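LC-Est1C (Uncultured organism, PDB 3WYD) hydrolyses carboxylic esters, as the C-terminal esterase domain, of alpha/beta hydrolase fold, of a metagenome-derived enzyme. Local coordinates at residues Y23-P28 with R102-D107; P38-L43 with D207-F212; G60-E65 with Y71-P76; D92-I97 with P131-A136; A138-G143 with V198-R203. All coordinates share one frame; numbering follows the deposited sequence.

The five contacts sample one mixed beta sheet and the helices on its faces. Interaction 1 lies at the surface, near the antiparallel edge strand, and is the one where a water joins polar side chains across the two segments. Interactions 2, 3 and 5 are buried and purely apolar: 2 and 3 bring neighbouring strands 37-43 and 72-76 under helices 205-213 and 57-69, while 5 packs the end of strand 136-140 on the short helix 199-203. Interaction 4, partly buried, shares helix 88-103 with interaction 1 and adds a sulfur at a ring edge. Interactions 1 and 5 lie on opposite sides of the chain's centre, their centres about 24 Å apart.

Interaction 1 (Y23-P28 with R102-D107)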
# COMPACT_ATOMS: atom_id res chain seq x y z
N TYR A 23 14.41 -7.00 -9.91
CA TYR A 23 14.93 -6.22 -8.81
C TYR A 23 16.15 -5.46 -9.27
O TYR A 23 16.68 -5.74 -10.36
CB TYR A 23 15.23 -7.10 -7.59
CG TYR A 23 16.28 -8.16 -7.80
CD1 TYR A 23 15.93 -9.39 -8.34
CD2 TYR A 23 17.56 -7.98 -7.37
CE1 TYR A 23 16.87 -10.44 -8.41
CE2 TYR A 23 18.50 -8.97 -7.46
CZ TYR A 23 18.14 -10.20 -7.98
OH TYR A 23 19.10 -11.18 -8.10
N ARG A 24 16.55 -4.45 -8.51
CA ARG A 24 17.78 -3.72 -8.75
C ARG A 24 18.77 -4.06 -7.67
O ARG A 24 18.41 -4.34 -6.53
CB ARG A 24 17.55 -2.19 -8.76
CG ARG A 24 16.73 -1.72 -9.95
CD ARG A 24 17.62 -1.56 -11.20
NE ARG A 24 18.90 -0.85 -10.99
CZ ARG A 24 19.07 0.47 -11.09
NH1 ARG A 24 18.05 1.28 -11.32
NH2 ARG A 24 20.29 0.99 -10.97
N LEU A 25 20.04 -4.03 -8.03
CA LEU A 25 21.10 -4.38 -7.13
C LEU A 25 22.15 -3.27 -7.08
O LEU A 25 22.51 -2.70 -8.13
CB LEU A 25 21.71 -5.70 -7.60
CG LEU A 25 22.42 -6.60 -6.61
CD1 LEU A 25 21.55 -7.10 -5.48
CD2 LEU A 25 22.91 -7.77 -7.46
N TYR A 26 22.56 -2.87 -5.88
CA TYR A 26 23.78 -2.06 -5.72
C TYR A 26 24.88 -2.89 -5.12
O TYR A 26 24.70 -3.51 -4.08
CB TYR A 26 23.55 -0.84 -4.81
CG TYR A 26 24.79 0.06 -4.79
CD1 TYR A 26 25.03 0.94 -5.84
CD2 TYR A 26 25.78 -0.10 -3.82
CE1 TYR A 26 26.19 1.71 -5.87
CE2 TYR A 26 26.95 0.64 -3.85
CZ TYR A 26 27.16 1.53 -4.91
OH TYR A 26 28.32 2.27 -4.94
N VAL A 27 26.08 -2.87 -5.74
CA VAL A 27 27.25 -3.64 -5.26
C VAL A 27 28.42 -2.66 -5.01
O VAL A 27 28.83 -1.93 -5.94
CB VAL A 27 27.65 -4.73 -6.31
CG1 VAL A 27 28.92 -5.48 -5.89
CG2 VAL A 27 26.53 -5.73 -6.49
N PRO A 28 28.89 -2.55 -3.76
CA PRO A 28 29.95 -1.57 -3.47
C PRO A 28 31.21 -1.82 -4.26
O PRO A 28 31.49 -2.95 -4.67
CB PRO A 28 30.25 -1.76 -1.99
CG PRO A 28 29.01 -2.37 -1.44
CD PRO A 28 28.41 -3.19 -2.53
N ARG A 102 22.88 -16.73 -3.53
CA ARG A 102 23.53 -17.63 -4.50
C ARG A 102 24.65 -16.92 -5.26
O ARG A 102 25.77 -17.46 -5.40
CB ARG A 102 22.51 -18.21 -5.49
CG ARG A 102 21.69 -19.39 -4.94
CD ARG A 102 21.02 -20.21 -6.04
NE ARG A 102 20.05 -19.44 -6.82
CZ ARG A 102 18.84 -19.10 -6.39
NH1 ARG A 102 18.45 -19.48 -5.18
NH2 ARG A 102 18.01 -18.40 -7.16
N ASP A 103 24.36 -15.71 -5.72
CA ASP A 103 25.22 -14.99 -6.66
C ASP A 103 26.38 -14.25 -6.02
O ASP A 103 27.41 -14.02 -6.66
CB ASP A 103 24.39 -14.01 -7.47
CG ASP A 103 23.45 -14.69 -8.42
OD1 ASP A 103 23.57 -15.92 -8.63
OD2 ASP A 103 22.57 -13.98 -8.95
N TYR A 104 26.21 -13.84 -4.76
CA TYR A 104 27.17 -13.02 -4.05
C TYR A 104 27.51 -13.71 -2.74
O TYR A 104 26.66 -14.45 -2.23
CB TYR A 104 26.56 -11.63 -3.74
CG TYR A 104 26.33 -10.82 -4.99
CD1 TYR A 104 27.37 -10.04 -5.49
CD2 TYR A 104 25.22 -11.04 -5.79
CE1 TYR A 104 27.25 -9.42 -6.71
CE2 TYR A 104 25.09 -10.42 -7.05
CZ TYR A 104 26.12 -9.60 -7.47
OH TYR A 104 26.02 -8.99 -8.71
N LYS A 105 28.67 -13.37 -2.16
CA LYS A 105 29.03 -13.85 -0.83
C LYS A 105 28.36 -12.99 0.22
O LYS A 105 28.81 -11.88 0.48
CB LYS A 105 30.54 -13.85 -0.60
CG LYS A 105 31.27 -14.91 -1.42
CD LYS A 105 32.70 -15.05 -0.96
CE LYS A 105 32.79 -15.80 0.37
NZ LYS A 105 32.75 -17.28 0.15
N ILE A 106 27.28 -13.51 0.78
CA ILE A 106 26.52 -12.72 1.76
C ILE A 106 26.70 -13.31 3.15
O ILE A 106 26.57 -14.53 3.35
CB ILE A 106 25.00 -12.72 1.43
CG1 ILE A 106 24.73 -12.19 0.02
CG2 ILE A 106 24.20 -11.98 2.51
CD1 ILE A 106 25.33 -10.82 -0.23
N ASP A 107 26.99 -12.46 4.11
CA ASP A 107 27.11 -12.86 5.53
C ASP A 107 25.72 -13.20 6.08
O ASP A 107 24.86 -12.34 6.15
CB ASP A 107 27.71 -11.69 6.32
CG ASP A 107 27.94 -12.00 7.76
OD1 ASP A 107 27.32 -12.94 8.30
OD2 ASP A 107 28.71 -11.24 8.40
O HOH W 1 21.99 -11.50 -8.49
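L25 and V27 both reach the outer end of the Y104 ring, and this small apolar patch is the direct contact. L25 comes in from the direction opposite to Y104: its CD2 lies 3.5 Å from Y104 CE2 and stays nearly as close to the phenol oxygen. The V27 side chain meets Y104 obliquely, its CG2 3.8 Å from Y104 CE1. The two methyls therefore share the ring end, L25 on the CE2 branch and V27 on the CE1 branch. They can do so because residues two apart on an extended chain face the same way. Y104, the first residue to leave helical geometry after helix 88-103, has its CG anti to the carbonyl carbon (chi1 -67°), which carries the ring across to the strand.

Strand 23-26 is an outermost strand of the sheet and its one antiparallel member; a single antiparallel strand near this end is a feature of the alpha/beta hydrolase fold. Its backbone bonds, R24 with C75 and Y26 with V73, tie it to strand 72-76. L25 also packs on V100 of the helix and on A74, while Y104 rests on I72 of the same neighbouring strand.

The polar part is indirect. One water donates to Y23 OH at 2.9 Å and to D103 OD2 at 2.6 Å, bridging the strand's first residue to the helix's last turn. That water lies in the plane of the Y104 ring, at its edge. Y23 OH has a second partner in E99 OE2, which places the phenol between this acid and the water leading to D103.

Interaction 2 (P38-L43 with D207-F212)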
# COMPACT_ATOMS: atom_id res chain seq x y z
N PRO A 38 27.53 -7.67 4.05
CA PRO A 38 26.14 -7.50 4.51
C PRO A 38 25.22 -7.11 3.36
O PRO A 38 25.67 -6.60 2.34
CB PRO A 38 26.23 -6.35 5.50
CG PRO A 38 27.31 -5.45 4.84
CD PRO A 38 28.33 -6.46 4.30
N LEU A 39 23.95 -7.45 3.52
CA LEU A 39 22.97 -7.25 2.50
C LEU A 39 21.84 -6.45 3.11
O LEU A 39 21.31 -6.82 4.17
CB LEU A 39 22.44 -8.60 2.04
CG LEU A 39 21.24 -8.67 1.10
CD1 LEU A 39 21.50 -7.85 -0.21
CD2 LEU A 39 20.86 -10.11 0.79
N VAL A 40 21.38 -5.41 2.41
CA VAL A 40 20.12 -4.72 2.80
C VAL A 40 19.07 -4.90 1.74
O VAL A 40 19.32 -4.67 0.55
CB VAL A 40 20.35 -3.22 3.02
CG1 VAL A 40 19.05 -2.53 3.41
CG2 VAL A 40 21.35 -2.97 4.05
N ILE A 41 17.89 -5.32 2.15
CA ILE A 41 16.74 -5.36 1.27
C ILE A 41 15.97 -4.07 1.55
O ILE A 41 15.64 -3.81 2.72
CB ILE A 41 15.85 -6.59 1.60
CG1 ILE A 41 16.66 -7.90 1.48
CG2 ILE A 41 14.58 -6.55 0.73
CD1 ILE A 41 17.36 -8.10 0.12
N ALA A 42 15.74 -3.25 0.52
CA ALA A 42 15.05 -1.98 0.67
C ALA A 42 13.76 -2.04 -0.14
O ALA A 42 13.79 -2.32 -1.34
CB ALA A 42 15.96 -0.85 0.13
N LEU A 43 12.61 -1.86 0.53
CA LEU A 43 11.27 -2.01 -0.07
C LEU A 43 10.64 -0.65 -0.31
O LEU A 43 10.50 0.16 0.61
CB LEU A 43 10.37 -2.80 0.90
CG LEU A 43 10.87 -4.19 1.28
CD1 LEU A 43 9.90 -4.89 2.24
CD2 LEU A 43 11.20 -5.11 0.06
N ASP A 207 20.45 7.03 10.08
CA ASP A 207 20.08 6.33 11.30
C ASP A 207 19.86 4.84 10.98
O ASP A 207 20.18 3.98 11.79
CB ASP A 207 18.81 6.93 11.86
CG ASP A 207 18.96 8.41 12.17
OD1 ASP A 207 19.47 8.70 13.26
OD2 ASP A 207 18.57 9.25 11.32
N VAL A 208 19.25 4.56 9.84
CA VAL A 208 19.03 3.15 9.44
C VAL A 208 20.36 2.40 9.27
O VAL A 208 20.52 1.29 9.82
CB VAL A 208 18.24 3.09 8.12
CG1 VAL A 208 18.21 1.69 7.51
CG2 VAL A 208 16.83 3.64 8.30
N PHE A 209 21.31 2.98 8.54
CA PHE A 209 22.60 2.32 8.35
C PHE A 209 23.38 2.26 9.66
O PHE A 209 24.06 1.26 9.92
CB PHE A 209 23.39 2.98 7.23
CG PHE A 209 22.98 2.51 5.87
CD1 PHE A 209 23.59 1.38 5.31
CD2 PHE A 209 21.99 3.16 5.15
CE1 PHE A 209 23.22 0.92 4.07
CE2 PHE A 209 21.64 2.75 3.88
CZ PHE A 209 22.25 1.64 3.33
N ASP A 210 23.25 3.28 10.51
CA ASP A 210 23.90 3.21 11.83
C ASP A 210 23.36 2.00 12.60
O ASP A 210 24.12 1.31 13.27
CB ASP A 210 23.62 4.46 12.68
CG ASP A 210 24.44 5.68 12.24
OD1 ASP A 210 25.31 5.56 11.38
OD2 ASP A 210 24.11 6.80 12.74
N TRP A 211 22.06 1.78 12.54
CA TRP A 211 21.42 0.65 13.22
C TRP A 211 21.90 -0.68 12.66
O TRP A 211 22.22 -1.61 13.41
CB TRP A 211 19.89 0.75 13.05
CG TRP A 211 19.12 -0.19 13.95
CD1 TRP A 211 18.44 -1.32 13.58
CD2 TRP A 211 18.91 -0.02 15.34
NE1 TRP A 211 17.82 -1.87 14.67
CE2 TRP A 211 18.09 -1.10 15.77
CE3 TRP A 211 19.32 0.95 16.26
CZ2 TRP A 211 17.65 -1.23 17.10
CZ3 TRP A 211 18.91 0.82 17.58
CH2 TRP A 211 18.11 -0.28 18.00
N PHE A 212 22.06 -0.78 11.35
CA PHE A 212 22.49 -2.04 10.76
C PHE A 212 23.99 -2.28 11.02
O PHE A 212 24.40 -3.41 11.27
CB PHE A 212 22.18 -2.08 9.26
CG PHE A 212 20.70 -1.96 8.91
CD1 PHE A 212 19.70 -2.28 9.83
CD2 PHE A 212 20.33 -1.70 7.59
CE1 PHE A 212 18.35 -2.25 9.46
CE2 PHE A 212 18.97 -1.60 7.22
CZ PHE A 212 17.97 -1.95 8.13
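The carbonyl oxygen of V208 holds the ring-bearing residue that meets V40: F212 N donates to V208 O at 3.0 Å, the ordinary helical bond. V208 O also lies 3.4 Å above one face of the F212 ring, offset toward its rim. A small chi2 of -22° turns the ring back over its own helix. Across the contact, V40 meets the CD2-CE2 side of this ring with both of its methyls. V40 CG2 is 3.9 Å from F212 CD2, and V40 CG1 is 3.9 Å from F212 CE2, so the forked end of the valine sits against one bond of the ring, and the two side chains cross at about a right angle. F209, one helical turn earlier, adds a looser touch, its CE1 4.3 Å from V40 CG2. Within residues 38-43, V40 is the one that both phenylalanines reach, and the contact is purely van der Waals. Its surroundings are aromatic: F212 stacks with Y112 of strand 110-116, and the F209 ring meets Y71 edge-to-face. Strand 37-43 runs in the sheet between strands 72-76 and 110-116, with helix 205-213 packed over it and F62 of helix 57-69 touching V40.

Interaction 3 (G60-E65 with Y71-P76); sequences GAFMIE and YIVACP
M63 reaches from helix 57-69 to V73 and C75 of strand 72-76. From CB, which points neither at the strand nor away from it, CG continues anti to the carbonyl carbon, and a bend at chi2 (-59°) swings the sulfur toward V73. M63 SD then lies 4.1 Å from V73 CG2 and equally close to V73 CB. Beyond it the terminal methyl straddles two residues: M63 CE is 4.0 Å from V73 CG1 and 3.9 Å from C75 SG. F62, the preceding residue, meets V73 obliquely, its ring corner CE2 3.8 Å from V73 CG1. Both branches of V73 are consequently held by M63 and F62 together. Over residues 60-65 and 72-76 the helix and strand axes run nearly antiparallel, at 153°, and approach to 9.6 Å, as expected where a helix returns the chain in the beta-alpha-beta crossover from strand 37-43 to the parallel strand 72-76. M63 also packs on Y26, while F62 takes edge-to-face partners in F205 and Y53. Every atom that touches across the contact is carbon or sulfur, so it probably rests on dispersion and burial, with the shape of V73, C75 and F62 setting where the methionine lies.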
# COMPACT_ATOMS: atom_id res chain seq x y z
N GLY A 60 19.01 9.11 -4.82
CA GLY A 60 19.89 7.96 -4.63
C GLY A 60 20.81 8.04 -3.41
O GLY A 60 21.79 7.30 -3.34
N ALA A 61 20.47 8.88 -2.44
CA ALA A 61 21.23 9.01 -1.19
C ALA A 61 21.46 7.65 -0.52
O ALA A 61 22.42 7.47 0.22
CB ALA A 61 20.49 9.93 -0.19
N PHE A 62 20.48 6.79 -0.63
CA PHE A 62 20.61 5.48 0.02
C PHE A 62 21.88 4.74 -0.42
O PHE A 62 22.54 4.08 0.39
CB PHE A 62 19.35 4.67 -0.30
CG PHE A 62 19.14 3.50 0.63
CD1 PHE A 62 18.39 3.64 1.79
CD2 PHE A 62 19.67 2.24 0.32
CE1 PHE A 62 18.19 2.53 2.65
CE2 PHE A 62 19.49 1.14 1.18
CZ PHE A 62 18.68 1.26 2.30
N MET A 63 22.22 4.86 -1.69
CA MET A 63 23.33 4.10 -2.22
C MET A 63 24.69 4.70 -1.90
O MET A 63 25.66 3.99 -1.87
CB MET A 63 23.18 3.90 -3.74
CG MET A 63 21.84 3.37 -4.14
SD MET A 63 21.45 1.75 -3.37
CE MET A 63 19.69 1.63 -3.73
N ILE A 64 24.73 6.01 -1.61
CA ILE A 64 25.91 6.64 -1.00
C ILE A 64 26.25 5.99 0.34
O ILE A 64 27.40 5.61 0.58
CB ILE A 64 25.70 8.15 -0.83
CG1 ILE A 64 25.42 8.76 -2.20
CG2 ILE A 64 26.93 8.81 -0.19
CD1 ILE A 64 25.07 10.24 -2.13
N GLU A 65 25.24 5.78 1.19
CA GLU A 65 25.52 5.10 2.45
C GLU A 65 26.04 3.66 2.16
O GLU A 65 26.96 3.20 2.83
CB GLU A 65 24.28 5.03 3.36
CG GLU A 65 23.73 6.38 3.82
CD GLU A 65 24.56 7.06 4.89
OE1 GLU A 65 25.61 6.51 5.28
OE2 GLU A 65 24.15 8.13 5.40
N TYR A 71 27.69 -2.14 1.93
CA TYR A 71 26.54 -3.03 1.85
C TYR A 71 26.17 -3.31 0.41
O TYR A 71 26.10 -2.35 -0.37
CB TYR A 71 25.29 -2.35 2.46
CG TYR A 71 25.30 -2.24 3.96
CD1 TYR A 71 26.08 -1.28 4.64
CD2 TYR A 71 24.62 -3.19 4.73
CE1 TYR A 71 26.11 -1.23 6.03
CE2 TYR A 71 24.65 -3.15 6.10
CZ TYR A 71 25.37 -2.19 6.77
OH TYR A 71 25.36 -2.11 8.13
N ILE A 72 25.85 -4.56 0.08
CA ILE A 72 25.11 -4.87 -1.13
C ILE A 72 23.65 -4.54 -0.84
O ILE A 72 23.21 -4.74 0.30
CB ILE A 72 25.24 -6.36 -1.50
CG1 ILE A 72 26.69 -6.61 -1.93
CG2 ILE A 72 24.31 -6.74 -2.60
CD1 ILE A 72 27.03 -8.07 -2.15
N VAL A 73 22.97 -3.84 -1.76
CA VAL A 73 21.53 -3.50 -1.58
C VAL A 73 20.73 -4.17 -2.68
O VAL A 73 21.09 -4.09 -3.86
CB VAL A 73 21.29 -1.97 -1.67
CG1 VAL A 73 19.80 -1.64 -1.40
CG2 VAL A 73 22.21 -1.21 -0.70
N ALA A 74 19.64 -4.84 -2.32
CA ALA A 74 18.67 -5.31 -3.31
C ALA A 74 17.34 -4.63 -3.13
O ALA A 74 16.81 -4.56 -2.00
CB ALA A 74 18.50 -6.87 -3.24
N CYS A 75 16.77 -4.18 -4.23
CA CYS A 75 15.48 -3.46 -4.20
C CYS A 75 14.48 -4.22 -5.04
O CYS A 75 14.50 -4.11 -6.29
CB CYS A 75 15.70 -2.08 -4.81
SG CYS A 75 16.85 -1.09 -3.83
N PRO A 76 13.69 -5.11 -4.43
CA PRO A 76 12.66 -5.85 -5.18
C PRO A 76 11.55 -4.94 -5.76
O PRO A 76 11.25 -3.85 -5.24
CB PRO A 76 12.03 -6.77 -4.15
CG PRO A 76 12.91 -6.75 -2.98
CD PRO A 76 13.73 -5.49 -3.00

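Interaction 4 (D92-I97 with P131-A136); sequences DVMDVI and PDVFAA
A methionine sulfur sits at the edge of an aromatic ring here: M94 SD is 5.5 Å from the centroid of the F134 ring, 77° off its normal, a Met-aromatic contact. The nearest ring atom is F134 CZ, 4.2 Å from M94 SD. Two successive bends, at chi2 and chi3 (-64°), fold the M94 chain so that its methyl goes on past the ring to V133, where M94 CE and V133 CG2 meet tip to tip at 4.0 Å. I97, one turn along helix 88-103, also comes to the edge of the ring near its plane, its CD1 3.6 Å from F134 CZ. The ring is covered on one face by its own neighbour, with V133 CG1 3.9 Å above the F134 plane and over its centre. F134 lies in the connection that leads from helix 118-129 to strand 136-140, and it packs further on I111 and M113 of the sheet and on I126. The contact thus joins two crossover elements of the alpha/beta hydrolase fold, helix 88-103 and the loop after helix 118-129. Since ring hydrogens carry slight positive charge, a sulfur at the edge is probably mildly favoured electrostatically, on top of dispersion.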
# COMPACT_ATOMS: atom_id res chain seq x y z
N ASP A 92 8.12 -13.31 -3.59
CA ASP A 92 9.03 -12.57 -4.48
C ASP A 92 10.23 -12.02 -3.72
O ASP A 92 11.38 -12.25 -4.11
CB ASP A 92 8.31 -11.43 -5.19
CG ASP A 92 7.51 -11.91 -6.38
OD1 ASP A 92 7.95 -12.88 -7.05
OD2 ASP A 92 6.43 -11.33 -6.64
N VAL A 93 9.97 -11.36 -2.60
CA VAL A 93 11.07 -10.83 -1.83
C VAL A 93 12.01 -11.91 -1.35
O VAL A 93 13.25 -11.76 -1.41
CB VAL A 93 10.61 -9.94 -0.65
CG1 VAL A 93 11.82 -9.51 0.16
CG2 VAL A 93 9.92 -8.73 -1.20
N MET A 94 11.47 -13.01 -0.85
CA MET A 94 12.35 -14.04 -0.34
C MET A 94 13.15 -14.69 -1.45
O MET A 94 14.30 -15.06 -1.25
CB MET A 94 11.58 -15.07 0.49
CG MET A 94 10.85 -14.47 1.72
SD MET A 94 11.86 -13.39 2.80
CE MET A 94 13.05 -14.56 3.40
N ASP A 95 12.56 -14.76 -2.62
CA ASP A 95 13.24 -15.32 -3.78
C ASP A 95 14.38 -14.42 -4.25
O ASP A 95 15.44 -14.91 -4.66
CB ASP A 95 12.25 -15.56 -4.92
CG ASP A 95 11.37 -16.78 -4.69
OD1 ASP A 95 11.62 -17.57 -3.75
OD2 ASP A 95 10.43 -16.94 -5.48
N VAL A 96 14.18 -13.10 -4.19
CA VAL A 96 15.26 -12.16 -4.45
C VAL A 96 16.42 -12.35 -3.48
O VAL A 96 17.58 -12.47 -3.89
CB VAL A 96 14.77 -10.71 -4.38
CG1 VAL A 96 15.96 -9.73 -4.42
CG2 VAL A 96 13.77 -10.45 -5.48
N ILE A 97 16.10 -12.52 -2.19
CA ILE A 97 17.14 -12.76 -1.21
C ILE A 97 17.93 -14.03 -1.56
O ILE A 97 19.16 -14.03 -1.47
CB ILE A 97 16.59 -12.81 0.27
CG1 ILE A 97 16.07 -11.43 0.71
CG2 ILE A 97 17.66 -13.32 1.25
CD1 ILE A 97 15.11 -11.47 1.94
N PRO A 131 11.04 -15.16 10.55
CA PRO A 131 11.63 -14.53 11.72
C PRO A 131 13.11 -14.84 11.92
O PRO A 131 13.78 -14.22 12.75
CB PRO A 131 10.76 -15.06 12.86
CG PRO A 131 10.25 -16.36 12.37
CD PRO A 131 9.96 -16.08 10.93
N ASP A 132 13.60 -15.88 11.23
CA ASP A 132 14.95 -16.36 11.49
C ASP A 132 15.99 -15.84 10.51
O ASP A 132 17.17 -16.16 10.60
CB ASP A 132 14.92 -17.90 11.49
CG ASP A 132 13.92 -18.44 12.51
OD1 ASP A 132 13.86 -17.82 13.59
OD2 ASP A 132 13.20 -19.43 12.21
N VAL A 133 15.57 -14.98 9.57
CA VAL A 133 16.45 -14.55 8.48
C VAL A 133 17.17 -13.24 8.77
O VAL A 133 18.38 -13.11 8.54
CB VAL A 133 15.65 -14.34 7.19
CG1 VAL A 133 16.56 -13.68 6.10
CG2 VAL A 133 15.10 -15.68 6.64
N PHE A 134 16.44 -12.27 9.32
CA PHE A 134 16.92 -10.89 9.32
C PHE A 134 17.63 -10.52 10.60
O PHE A 134 17.22 -10.90 11.70
CB PHE A 134 15.76 -9.92 9.08
CG PHE A 134 15.12 -10.12 7.75
CD1 PHE A 134 15.75 -9.65 6.59
CD2 PHE A 134 13.93 -10.81 7.62
CE1 PHE A 134 15.17 -9.94 5.34
CE2 PHE A 134 13.40 -11.16 6.39
CZ PHE A 134 14.00 -10.68 5.24
N ALA A 135 18.73 -9.80 10.45
CA ALA A 135 19.54 -9.41 11.61
C ALA A 135 18.93 -8.22 12.34
O ALA A 135 18.97 -8.14 13.58
CB ALA A 135 20.97 -9.10 11.17
N ALA A 136 18.36 -7.29 11.59
CA ALA A 136 17.72 -6.11 12.16
C ALA A 136 16.81 -5.50 11.10
O ALA A 136 16.93 -5.82 9.89
CB ALA A 136 18.79 -5.11 12.56

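Interaction 5 (A138-G143 with V198-R203); sequences APVAGG and VSVAAR
V140 has CG1 anti to its backbone nitrogen (chi1 -180°), while a chi1 of -63° places V200 CG1 anti to the carbonyl carbon and so leaves CG2 between the backbone nitrogen and the carbonyl carbon; these two settings bring the methyls together. V140 CG1 lies 3.8 Å from V200 CG2, the side chains sliding past one another in opposite directions. The same V140 methyl, CG1, also reaches the backbone of the next helix residue, 4.0 Å from A201 CA, and more loosely A201 CB at 4.3 Å. A141 adds its CB, 4.3 Å from V200 CG2, so that V200 is touched by two consecutive residues. A141, just past the end of strand 136-140, has left-handed helical backbone geometry. In this alpha/beta hydrolase fold, V140 bonds through its backbone to G115 and S117 at the probable nucleophile elbow, and V198 directly follows H197, the likely histidine of a Ser-His-Asp triad. The side chain of A141 touches residues of that proposed triad and also packs on H116. S199 N, at the start of the weakly bonded helix 199-203, donates to D196 OD1. V200 also packs against I192 of strand 187-192, and A201 leans on Y57 of helix 57-69.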
# COMPACT_ATOMS: atom_id res chain seq x y z
N ALA A 138 14.27 -1.91 9.82
CA ALA A 138 13.99 -0.48 9.97
C ALA A 138 12.76 -0.09 9.13
O ALA A 138 12.89 0.46 8.02
CB ALA A 138 15.23 0.36 9.58
N PRO A 139 11.56 -0.33 9.67
CA PRO A 139 10.36 0.18 8.97
C PRO A 139 10.14 1.68 9.14
O PRO A 139 10.19 2.22 10.28
CB PRO A 139 9.21 -0.62 9.61
CG PRO A 139 9.76 -0.96 10.99
CD PRO A 139 11.24 -1.10 10.88
N VAL A 140 9.85 2.34 8.02
CA VAL A 140 9.68 3.79 7.99
C VAL A 140 8.26 4.14 7.51
O VAL A 140 7.88 3.75 6.40
CB VAL A 140 10.73 4.43 7.05
CG1 VAL A 140 10.56 5.96 7.03
CG2 VAL A 140 12.16 4.07 7.56
N ALA A 141 7.50 4.85 8.34
CA ALA A 141 6.14 5.30 8.02
C ALA A 141 5.25 4.12 7.61
O ALA A 141 4.43 4.20 6.70
CB ALA A 141 6.15 6.44 6.95
N GLY A 142 5.40 3.04 8.38
CA GLY A 142 4.59 1.84 8.17
C GLY A 142 3.68 1.50 9.33
O GLY A 142 3.21 2.36 10.07
N GLY A 143 3.44 0.22 9.47
CA GLY A 143 2.49 -0.28 10.44
C GLY A 143 2.39 -1.77 10.30
O GLY A 143 3.15 -2.40 9.53
N VAL A 198 6.43 11.44 3.60
CA VAL A 198 7.58 11.22 2.74
C VAL A 198 8.88 11.80 3.30
O VAL A 198 9.90 11.12 3.21
CB VAL A 198 7.30 11.77 1.34
CG1 VAL A 198 8.56 11.61 0.45
CG2 VAL A 198 6.11 11.04 0.73
N SER A 199 8.81 12.92 4.03
CA SER A 199 10.01 13.65 4.51
C SER A 199 10.92 12.78 5.39
O SER A 199 12.14 12.78 5.22
CB SER A 199 9.67 14.95 5.23
OG SER A 199 9.04 14.80 6.50
N VAL A 200 10.31 11.85 6.10
CA VAL A 200 11.03 11.13 7.13
C VAL A 200 11.98 10.08 6.58
O VAL A 200 12.82 9.60 7.35
CB VAL A 200 10.09 10.47 8.17
CG1 VAL A 200 9.27 11.52 8.94
CG2 VAL A 200 9.19 9.47 7.48
N ALA A 201 11.82 9.68 5.32
CA ALA A 201 12.57 8.54 4.78
C ALA A 201 14.04 8.85 4.50
O ALA A 201 14.94 8.38 5.20
CB ALA A 201 11.89 8.00 3.54
N ALA A 202 14.30 9.72 3.54
CA ALA A 202 15.71 10.03 3.26
C ALA A 202 16.41 10.70 4.46
O ALA A 202 17.58 10.42 4.71
CB ALA A 202 15.85 10.90 2.02
N ARG A 203 15.66 11.47 5.27
CA ARG A 203 16.15 12.11 6.50
C ARG A 203 16.84 11.10 7.44
O ARG A 203 17.80 11.42 8.15
CB ARG A 203 14.94 12.71 7.26
CG ARG A 203 15.32 13.29 8.60
CD ARG A 203 14.10 13.56 9.42
NE ARG A 203 14.43 14.22 10.67
CZ ARG A 203 14.20 15.52 10.88
NH1 ARG A 203 13.58 16.23 9.94
NH2 ARG A 203 14.41 16.05 12.08